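Local structure of carbohydrate kinase, FGGY (Novosphingobium aromaticivorans, 3H6E) at residues P114-G119 and D272-P277; A157-G162 and P213-R218; L13-S18 and L94-S99. The protein probably acts as a carbohydrate kinase of the FGGY family, transferring a phosphoryl group to a sugar or related substrate. One frame throughout, in Å; residues are numbered along the deposited sequence.

From the N terminus the chain first closes contact 3, which joins the hairpin turn of strands 9-13 and 17-23 to the loop ahead of helix 102-109. It then opens contact 1 at 114-119. Contact 2 begins and ends before contact 1 is completed, so its 157-162 and 213-218 pairing is nested within contact 1, while contact 3 precedes both and nothing crosses. Contact 2 packs helix 213-219 on the end of helix 152-159, and its nearest atoms are about 7 Å from those of contact 3. Contact 1, its centre about 40 Å from that of contact 2, ties residues of the N-terminal FGGY domain to residues of the C-terminal one.

Contact 1 of 3, residues P114-G119 and D272-P277; sequences PFARTG and DTATLP
A surface contact without direct hydrogen bonds, bridged by one water, joins the short helix 115-118 to a 3-10 turn in the loop between strands 261-266 and 282-286. Residues of the N-terminal FGGY domain here meet residues of the C-terminal one. The small side chains of Ala116 and Ala274 allow a close approach of the backbones, 4.1 Å between Ala116 CA and Ala274 CA. The methyl groups pack at 4.2 Å from Ala116 CB to Ala274 CB, and Ala274 CB also lies against Ala116 O. Ala274 turns its CA-H to the same carbonyl, with 3.5 Å from Ala274 CA to Ala116 O. The angle at that hydrogen, 127°, is well short of straight, which suggests a soft, mainly van der Waals approach. Beside the alanines, Phe115 holds CG anti to its backbone N (chi1 172°), a torsion that carries the ring over to Leu276. The ring comes edge-on, its CE1 lying 3.3 Å from Leu276 O with the oxygen near the ring plane, while the same CE1 touches Leu276 CB at 4.2 Å. Gly119 CA rests over one face of the ring, offset toward the rim. The water donates to Phe115 O at 3.1 Å and to Thr273 O at 2.7 Å, so each carbonyl oxygen, already bonded within its own segment, takes a second donor. Just beyond the helix, Gly119 pairs through its backbone with Val284 of strand 282-286, and the side chains of Leu276 and Thr273 lean on the same valine, setting the contact beside an outermost strand of the seven-stranded sheet.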
loop_
_atom_site.group_PDB
_atom_site.type_symbol
_atom_site.label_atom_id
_atom_site.label_comp_id
_atom_site.label_asym_id
_atom_site.label_seq_id
_atom_site.Cartn_x
_atom_site.Cartn_y
_atom_site.Cartn_z
ATOM N N PRO A 114 -14.986 -17.343 -0.398
ATOM C CA PRO A 114 -14.265 -17.518 -1.663
ATOM C C PRO A 114 -13.585 -16.212 -2.074
ATOM O O PRO A 114 -14.096 -15.135 -1.766
ATOM C CB PRO A 114 -15.379 -17.863 -2.665
ATOM C CG PRO A 114 -16.584 -18.193 -1.840
ATOM C CD PRO A 114 -16.445 -17.391 -0.587
ATOM N N PHE A 115 -12.454 -16.308 -2.763
ATOM C CA PHE A 115 -11.730 -15.123 -3.207
ATOM C C PHE A 115 -12.599 -14.242 -4.105
ATOM O O PHE A 115 -12.339 -13.049 -4.266
ATOM C CB PHE A 115 -10.442 -15.519 -3.933
ATOM C CG PHE A 115 -9.729 -14.364 -4.576
ATOM C CD1 PHE A 115 -9.967 -14.038 -5.902
ATOM C CD2 PHE A 115 -8.823 -13.604 -3.855
ATOM C CE1 PHE A 115 -9.311 -12.978 -6.497
ATOM C CE2 PHE A 115 -8.167 -12.541 -4.440
ATOM C CZ PHE A 115 -8.411 -12.226 -5.766
ATOM N N ALA A 116 -13.639 -14.834 -4.681
ATOM C CA ALA A 116 -14.497 -14.116 -5.615
ATOM C C ALA A 116 -15.423 -13.103 -4.937
ATOM O O ALA A 116 -15.870 -12.151 -5.576
ATOM C CB ALA A 116 -15.302 -15.099 -6.465
ATOM N N ARG A 117 -15.720 -13.312 -3.657
ATOM C CA ARG A 117 -16.525 -12.355 -2.894
ATOM C C ARG A 117 -15.649 -11.313 -2.206
ATOM O O ARG A 117 -16.055 -10.161 -2.042
ATOM C CB ARG A 117 -17.378 -13.061 -1.832
ATOM C CG ARG A 117 -18.712 -13.593 -2.327
ATOM C CD ARG A 117 -19.636 -12.479 -2.817
ATOM N NE ARG A 117 -20.546 -11.964 -1.792
ATOM C CZ ARG A 117 -21.510 -12.676 -1.211
ATOM N NH1 ARG A 117 -21.682 -13.956 -1.523
ATOM N NH2 ARG A 117 -22.293 -12.115 -0.297
ATOM N N THR A 118 -14.447 -11.722 -1.808
ATOM C CA THR A 118 -13.626 -10.919 -0.906
ATOM C C THR A 118 -12.467 -10.170 -1.563
ATOM O O THR A 118 -12.107 -9.078 -1.129
ATOM C CB THR A 118 -13.057 -11.789 0.231
ATOM O OG1 THR A 118 -12.222 -12.814 -0.324
ATOM C CG2 THR A 118 -14.189 -12.428 1.019
ATOM N N GLY A 119 -11.871 -10.758 -2.595
ATOM C CA GLY A 119 -10.685 -10.178 -3.189
ATOM C C GLY A 119 -9.544 -10.203 -2.191
ATOM O O GLY A 119 -8.491 -9.597 -2.405
ATOM N N ASP A 272 -15.303 -6.270 -13.141
ATOM C CA ASP A 272 -15.734 -7.549 -12.597
ATOM C C ASP A 272 -14.597 -8.199 -11.825
ATOM O O ASP A 272 -13.903 -9.071 -12.347
ATOM C CB ASP A 272 -16.196 -8.468 -13.730
ATOM C CG ASP A 272 -16.922 -9.699 -13.226
ATOM O OD1 ASP A 272 -16.930 -9.918 -11.995
ATOM O OD2 ASP A 272 -17.485 -10.446 -14.059
ATOM N N THR A 273 -14.411 -7.776 -10.580
ATOM C CA THR A 273 -13.297 -8.257 -9.765
ATOM C C THR A 273 -13.436 -9.718 -9.334
ATOM O O THR A 273 -12.432 -10.396 -9.100
ATOM C CB THR A 273 -13.085 -7.371 -8.523
ATOM O OG1 THR A 273 -14.346 -7.123 -7.892
ATOM C CG2 THR A 273 -12.464 -6.046 -8.924
ATOM N N ALA A 274 -14.672 -10.198 -9.237
ATOM C CA ALA A 274 -14.930 -11.591 -8.873
ATOM C C ALA A 274 -14.256 -12.561 -9.841
ATOM O O ALA A 274 -14.114 -13.746 -9.551
ATOM C CB ALA A 274 -16.423 -11.853 -8.819
ATOM N N THR A 275 -13.832 -12.046 -10.987
ATOM C CA THR A 275 -13.238 -12.871 -12.029
ATOM C C THR A 275 -11.700 -12.891 -11.978
ATOM O O THR A 275 -11.055 -13.627 -12.730
ATOM C CB THR A 275 -13.686 -12.387 -13.419
ATOM O OG1 THR A 275 -13.622 -13.472 -14.349
ATOM C CG2 THR A 275 -12.801 -11.242 -13.901
ATOM N N LEU A 276 -11.120 -12.090 -11.087
ATOM C CA LEU A 276 -9.665 -11.968 -10.982
ATOM C C LEU A 276 -8.998 -13.258 -10.508
ATOM O O LEU A 276 -9.548 -13.977 -9.682
ATOM C CB LEU A 276 -9.288 -10.813 -10.050
ATOM C CG LEU A 276 -9.525 -9.398 -10.578
ATOM C CD1 LEU A 276 -9.443 -8.380 -9.451
ATOM C CD2 LEU A 276 -8.536 -9.066 -11.691
ATOM N N PRO A 277 -7.798 -13.538 -11.031
ATOM C CA PRO A 277 -7.013 -14.755 -10.791
ATOM C C PRO A 277 -6.205 -14.706 -9.499
ATOM O O PRO A 277 -5.102 -14.161 -9.502
ATOM C CB PRO A 277 -6.037 -14.787 -11.984
ATOM C CG PRO A 277 -6.443 -13.642 -12.894
ATOM C CD PRO A 277 -7.152 -12.667 -12.022
HETATM O O HOH W 1 -12.128 -10.946 -6.505
#

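Contact 2 of 3, residues A157-G162 and P213-R218; sequences AWFLTG and PAIAER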
loop_
_atom_site.group_PDB
_atom_site.type_symbol
_atom_site.label_atom_id
_atom_site.label_comp_id
_atom_site.label_asym_id
_atom_site.label_seq_id
_atom_site.Cartn_x
_atom_site.Cartn_y
_atom_site.Cartn_z
ATOM N N ALA A 157 -7.604 7.952 15.798
ATOM C CA ALA A 157 -8.634 8.984 15.750
ATOM C C ALA A 157 -9.593 8.872 16.939
ATOM O O ALA A 157 -10.351 9.791 17.213
ATOM C CB ALA A 157 -9.396 8.936 14.430
ATOM N N TRP A 158 -9.549 7.742 17.641
ATOM C CA TRP A 158 -10.359 7.542 18.842
ATOM C C TRP A 158 -9.521 7.882 20.067
ATOM O O TRP A 158 -10.046 8.234 21.124
ATOM C CB TRP A 158 -10.853 6.095 18.917
ATOM C CG TRP A 158 -11.279 5.650 20.287
ATOM C CD1 TRP A 158 -12.556 5.595 20.773
ATOM C CD2 TRP A 158 -10.428 5.183 21.343
ATOM N NE1 TRP A 158 -12.550 5.132 22.068
ATOM C CE2 TRP A 158 -11.259 4.871 22.441
ATOM C CE3 TRP A 158 -9.045 5.006 21.470
ATOM C CZ2 TRP A 158 -10.752 4.387 23.649
ATOM C CZ3 TRP A 158 -8.543 4.525 22.675
ATOM C CH2 TRP A 158 -9.397 4.222 23.746
ATOM N N PHE A 159 -8.208 7.763 19.903
ATOM C CA PHE A 159 -7.243 8.116 20.934
ATOM C C PHE A 159 -7.340 9.608 21.241
ATOM O O PHE A 159 -7.147 10.029 22.377
ATOM C CB PHE A 159 -5.835 7.772 20.441
ATOM C CG PHE A 159 -4.758 7.955 21.469
ATOM C CD1 PHE A 159 -4.429 6.926 22.338
ATOM C CD2 PHE A 159 -4.056 9.148 21.552
ATOM C CE1 PHE A 159 -3.432 7.090 23.284
ATOM C CE2 PHE A 159 -3.058 9.319 22.494
ATOM C CZ PHE A 159 -2.745 8.286 23.363
ATOM N N LEU A 160 -7.648 10.393 20.213
ATOM C CA LEU A 160 -7.708 11.847 20.321
ATOM C C LEU A 160 -9.135 12.364 20.458
ATOM O O LEU A 160 -9.343 13.565 20.616
ATOM C CB LEU A 160 -7.111 12.495 19.071
ATOM C CG LEU A 160 -5.730 12.116 18.539
ATOM C CD1 LEU A 160 -5.600 12.573 17.091
ATOM C CD2 LEU A 160 -4.630 12.719 19.402
ATOM N N THR A 161 -10.119 11.473 20.381
ATOM C CA THR A 161 -11.493 11.921 20.180
ATOM C C THR A 161 -12.532 11.210 21.050
ATOM O O THR A 161 -13.623 11.739 21.278
ATOM C CB THR A 161 -11.896 11.767 18.702
ATOM O OG1 THR A 161 -12.709 12.873 18.297
ATOM C CG2 THR A 161 -12.647 10.470 18.487
ATOM N N GLY A 162 -12.203 10.015 21.529
ATOM C CA GLY A 162 -13.132 9.243 22.332
ATOM C C GLY A 162 -14.187 8.517 21.517
ATOM O O GLY A 162 -14.858 7.618 22.018
ATOM N N PRO A 213 -10.954 17.081 25.425
ATOM C CA PRO A 213 -10.514 18.164 26.310
ATOM C C PRO A 213 -9.229 17.797 27.046
ATOM O O PRO A 213 -8.256 18.550 26.997
ATOM C CB PRO A 213 -11.676 18.300 27.297
ATOM C CG PRO A 213 -12.865 17.825 26.537
ATOM C CD PRO A 213 -12.366 16.720 25.646
ATOM N N ALA A 214 -9.227 16.645 27.710
ATOM C CA ALA A 214 -8.049 16.189 28.440
ATOM C C ALA A 214 -6.831 16.096 27.535
ATOM O O ALA A 214 -5.697 16.158 28.005
ATOM C CB ALA A 214 -8.317 14.849 29.103
ATOM N N ILE A 215 -7.069 15.946 26.236
ATOM C CA ILE A 215 -5.981 15.878 25.263
ATOM C C ILE A 215 -5.605 17.255 24.722
ATOM O O ILE A 215 -4.425 17.593 24.640
ATOM C CB ILE A 215 -6.306 14.923 24.098
ATOM C CG1 ILE A 215 -5.900 13.497 24.466
ATOM C CG2 ILE A 215 -5.587 15.352 22.831
ATOM C CD1 ILE A 215 -5.804 12.572 23.283
ATOM N N ALA A 216 -6.610 18.044 24.358
ATOM C CA ALA A 216 -6.379 19.410 23.901
ATOM C C ALA A 216 -5.501 20.132 24.912
ATOM O O ALA A 216 -4.760 21.054 24.571
ATOM C CB ALA A 216 -7.701 20.143 23.724
ATOM N N GLU A 217 -5.587 19.685 26.161
ATOM C CA GLU A 217 -4.863 20.299 27.262
ATOM C C GLU A 217 -3.356 20.101 27.151
ATOM O O GLU A 217 -2.615 21.032 26.838
ATOM C CB GLU A 217 -5.355 19.728 28.594
ATOM C CG GLU A 217 -5.119 20.652 29.770
ATOM C CD GLU A 217 -5.735 22.019 29.550
ATOM O OE1 GLU A 217 -6.721 22.108 28.786
ATOM O OE2 GLU A 217 -5.234 23.003 30.135
ATOM N N ARG A 218 -2.913 18.877 27.413
ATOM C CA ARG A 218 -1.490 18.574 27.502
ATOM C C ARG A 218 -0.740 18.699 26.174
ATOM O O ARG A 218 0.478 18.516 26.126
ATOM C CB ARG A 218 -1.286 17.183 28.095
ATOM C CG ARG A 218 -2.316 16.175 27.639
ATOM C CD ARG A 218 -1.650 14.904 27.139
ATOM N NE ARG A 218 -0.625 14.392 28.049
ATOM C CZ ARG A 218 0.662 14.728 27.997
ATOM N NH1 ARG A 218 1.095 15.594 27.089
ATOM N NH2 ARG A 218 1.520 14.202 28.860
#
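Ile215 keeps CG2 anti to its backbone N and extends its longer branch (chi2 -163°), and these torsions bring CD1 to Phe159, the last residue of helix 152-159, and to Leu160 just after it. Ile215 CD1 lies 3.6 Å from Leu160 CA. It also comes to 3.0 Å from Phe159 O, a short approach that the resolution does not fix closely. Leu160 holds CG anti to its carbonyl carbon (chi1 -52°), and its side chain crosses that of Ile215 at about a right angle, with Leu160 CD2 4.1 Å from Ile215 CD1. The ring of Phe159 joins from another direction, its CD2 4.2 Å from Ile215 CD1. The contact is thus one isoleucine side chain of helix 213-219 set against the C-terminal end of helix 152-159 and the residue after it, where Gly162 N bonds back to Trp158 O at 2.8 Å and Gly162 itself takes a positive phi. Within the N-terminal FGGY domain, Ala157 and Thr161 lie on Val208 of strand 207-210, an outermost strand of the six-stranded sheet, and helix 213-219 follows that strand in the chain. Leu160 pairs through its backbone with Leu212, while its side chain also meets Leu61 of helix 50-63 and Ile72 of strand 71-76.

Contact 3 of 3, residues L13-S18 and L94-S99; sequences LGKTLS and LDYEQS
Lys15 places its ammonium group over the face of the Tyr96 ring while the same nitrogen makes a salt bridge to Asp95. NZ lies 4.5 Å from the centroid of that ring and only 11° off its normal, a cation-pi contact, and Lys15 CE makes a CH-pi contact with the ring at 3.9 Å from the centroid. Farther back, Lys15 CG touches the phenol oxygen, 3.4 Å from Tyr96 OH. The lysine chain starts with CG anti to the backbone N (chi1 -165°) but bends at chi2 and chi4, which lets it run across the ring before NZ reaches the acid. Lys15 NZ donates to Asp95 OD1 at 2.9 Å, on the syn side but 34° out of the carboxylate plane, and more weakly to OD2. Lys15 lies in the turn joining strands 9-13 and 17-23 of the six-stranded sheet, the hairpin that in the ASKHA superfamily commonly supplies a phosphate-binding loop; whether this lysine serves there is not established. The partner segment contains a type I turn from Asp95 to Gln98, closed by Gln98 N to Asp95 O at 2.8 Å. It also contains an Asx turn, with Glu97 N donating to the anti lone pair of Asp95 OD1 at 2.7 Å. One carboxylate oxygen therefore grips both lysine and turn. With an alanine in place of Asp95, Lys15 would probably lose its close mate and turn more freely over the ring, and Glu97 N its Asx-turn acceptor. Glu97 extends the network through a long salt bridge, OE1 to Lys15 NZ at 3.9 Å, and its side chain touches Arg46 of strand 46-47.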
loop_
_atom_site.group_PDB
_atom_site.type_symbol
_atom_site.label_atom_id
_atom_site.label_comp_id
_atom_site.label_asym_id
_atom_site.label_seq_id
_atom_site.Cartn_x
_atom_site.Cartn_y
_atom_site.Cartn_z
ATOM N N LEU A 13 1.225 6.514 11.298
ATOM C CA LEU A 13 1.787 5.439 12.095
ATOM C C LEU A 13 1.900 4.155 11.275
ATOM O O LEU A 13 1.133 3.208 11.452
ATOM C CB LEU A 13 0.934 5.251 13.346
ATOM C CG LEU A 13 0.757 6.625 14.005
ATOM C CD1 LEU A 13 -0.527 6.730 14.800
ATOM C CD2 LEU A 13 1.966 6.984 14.860
ATOM N N GLY A 14 2.870 4.145 10.366
ATOM C CA GLY A 14 3.091 3.012 9.491
ATOM C C GLY A 14 3.721 1.838 10.213
ATOM O O GLY A 14 3.819 1.824 11.441
ATOM N N LYS A 15 4.164 0.852 9.441
ATOM C CA LYS A 15 4.677 -0.379 10.023
ATOM C C LYS A 15 6.120 -0.252 10.505
ATOM O O LYS A 15 6.466 -0.756 11.572
ATOM C CB LYS A 15 4.533 -1.547 9.044
ATOM C CG LYS A 15 4.702 -2.910 9.695
ATOM C CD LYS A 15 3.987 -2.967 11.040
ATOM C CE LYS A 15 3.871 -4.397 11.553
ATOM N NZ LYS A 15 5.186 -5.098 11.574
ATOM N N THR A 16 6.958 0.420 9.723
ATOM C CA THR A 16 8.363 0.574 10.087
ATOM C C THR A 16 8.687 1.991 10.569
ATOM O O THR A 16 9.611 2.190 11.359
ATOM C CB THR A 16 9.307 0.181 8.926
ATOM O OG1 THR A 16 9.256 1.173 7.895
ATOM C CG2 THR A 16 8.906 -1.168 8.347
ATOM N N LEU A 17 7.926 2.972 10.094
ATOM C CA LEU A 17 8.153 4.359 10.493
ATOM C C LEU A 17 6.864 5.059 10.894
ATOM O O LEU A 17 5.856 4.976 10.195
ATOM C CB LEU A 17 8.841 5.144 9.371
ATOM C CG LEU A 17 10.309 4.817 9.094
ATOM C CD1 LEU A 17 10.845 5.668 7.951
ATOM C CD2 LEU A 17 11.151 5.008 10.346
ATOM N N SER A 18 6.907 5.746 12.031
ATOM C CA SER A 18 5.807 6.603 12.453
ATOM C C SER A 18 6.200 8.070 12.297
ATOM O O SER A 18 7.215 8.514 12.834
ATOM C CB SER A 18 5.391 6.296 13.895
ATOM O OG SER A 18 6.508 6.276 14.763
ATOM N N LEU A 94 -1.926 -6.987 17.716
ATOM C CA LEU A 94 -0.900 -7.915 17.273
ATOM C C LEU A 94 -0.088 -7.311 16.136
ATOM O O LEU A 94 -0.622 -6.579 15.304
ATOM C CB LEU A 94 -1.538 -9.224 16.801
ATOM C CG LEU A 94 -2.126 -10.180 17.839
ATOM C CD1 LEU A 94 -3.001 -9.445 18.841
ATOM C CD2 LEU A 94 -2.913 -11.293 17.152
ATOM N N ASP A 95 1.207 -7.610 16.120
ATOM C CA ASP A 95 2.057 -7.303 14.979
ATOM C C ASP A 95 1.651 -8.269 13.875
ATOM O O ASP A 95 1.609 -9.474 14.103
ATOM C CB ASP A 95 3.525 -7.516 15.361
ATOM C CG ASP A 95 4.491 -7.034 14.292
ATOM O OD1 ASP A 95 4.364 -7.458 13.124
ATOM O OD2 ASP A 95 5.392 -6.235 14.629
ATOM N N TYR A 96 1.332 -7.762 12.689
ATOM C CA TYR A 96 0.855 -8.657 11.636
ATOM C C TYR A 96 1.933 -9.640 11.185
ATOM O O TYR A 96 1.638 -10.640 10.535
ATOM C CB TYR A 96 0.211 -7.907 10.457
ATOM C CG TYR A 96 1.134 -7.080 9.577
ATOM C CD1 TYR A 96 2.173 -7.669 8.867
ATOM C CD2 TYR A 96 0.922 -5.714 9.414
ATOM C CE1 TYR A 96 3.001 -6.913 8.048
ATOM C CE2 TYR A 96 1.739 -4.953 8.598
ATOM C CZ TYR A 96 2.777 -5.556 7.916
ATOM O OH TYR A 96 3.591 -4.795 7.103
ATOM N N GLU A 97 3.177 -9.361 11.557
ATOM C CA GLU A 97 4.273 -10.274 11.255
ATOM C C GLU A 97 4.392 -11.375 12.305
ATOM O O GLU A 97 5.159 -12.324 12.132
ATOM C CB GLU A 97 5.601 -9.525 11.111
ATOM C CG GLU A 97 5.630 -8.544 9.952
ATOM C CD GLU A 97 7.022 -8.359 9.378
ATOM O OE1 GLU A 97 7.497 -7.204 9.326
ATOM O OE2 GLU A 97 7.638 -9.369 8.974
ATOM N N GLN A 98 3.633 -11.250 13.392
ATOM C CA GLN A 98 3.606 -12.293 14.413
ATOM C C GLN A 98 3.047 -13.589 13.847
ATOM O O GLN A 98 1.985 -13.601 13.222
ATOM C CB GLN A 98 2.789 -11.871 15.636
ATOM C CG GLN A 98 2.402 -13.038 16.552
ATOM C CD GLN A 98 3.607 -13.769 17.132
ATOM O OE1 GLN A 98 4.634 -13.161 17.433
ATOM N NE2 GLN A 98 3.480 -15.081 17.297
ATOM N N SER A 99 3.773 -14.674 14.074
ATOM C CA SER A 99 3.359 -15.993 13.624
ATOM C C SER A 99 2.032 -16.404 14.255
ATOM O O SER A 99 1.698 -15.984 15.362
ATOM C CB SER A 99 4.435 -17.020 13.968
ATOM O OG SER A 99 4.070 -18.306 13.514
#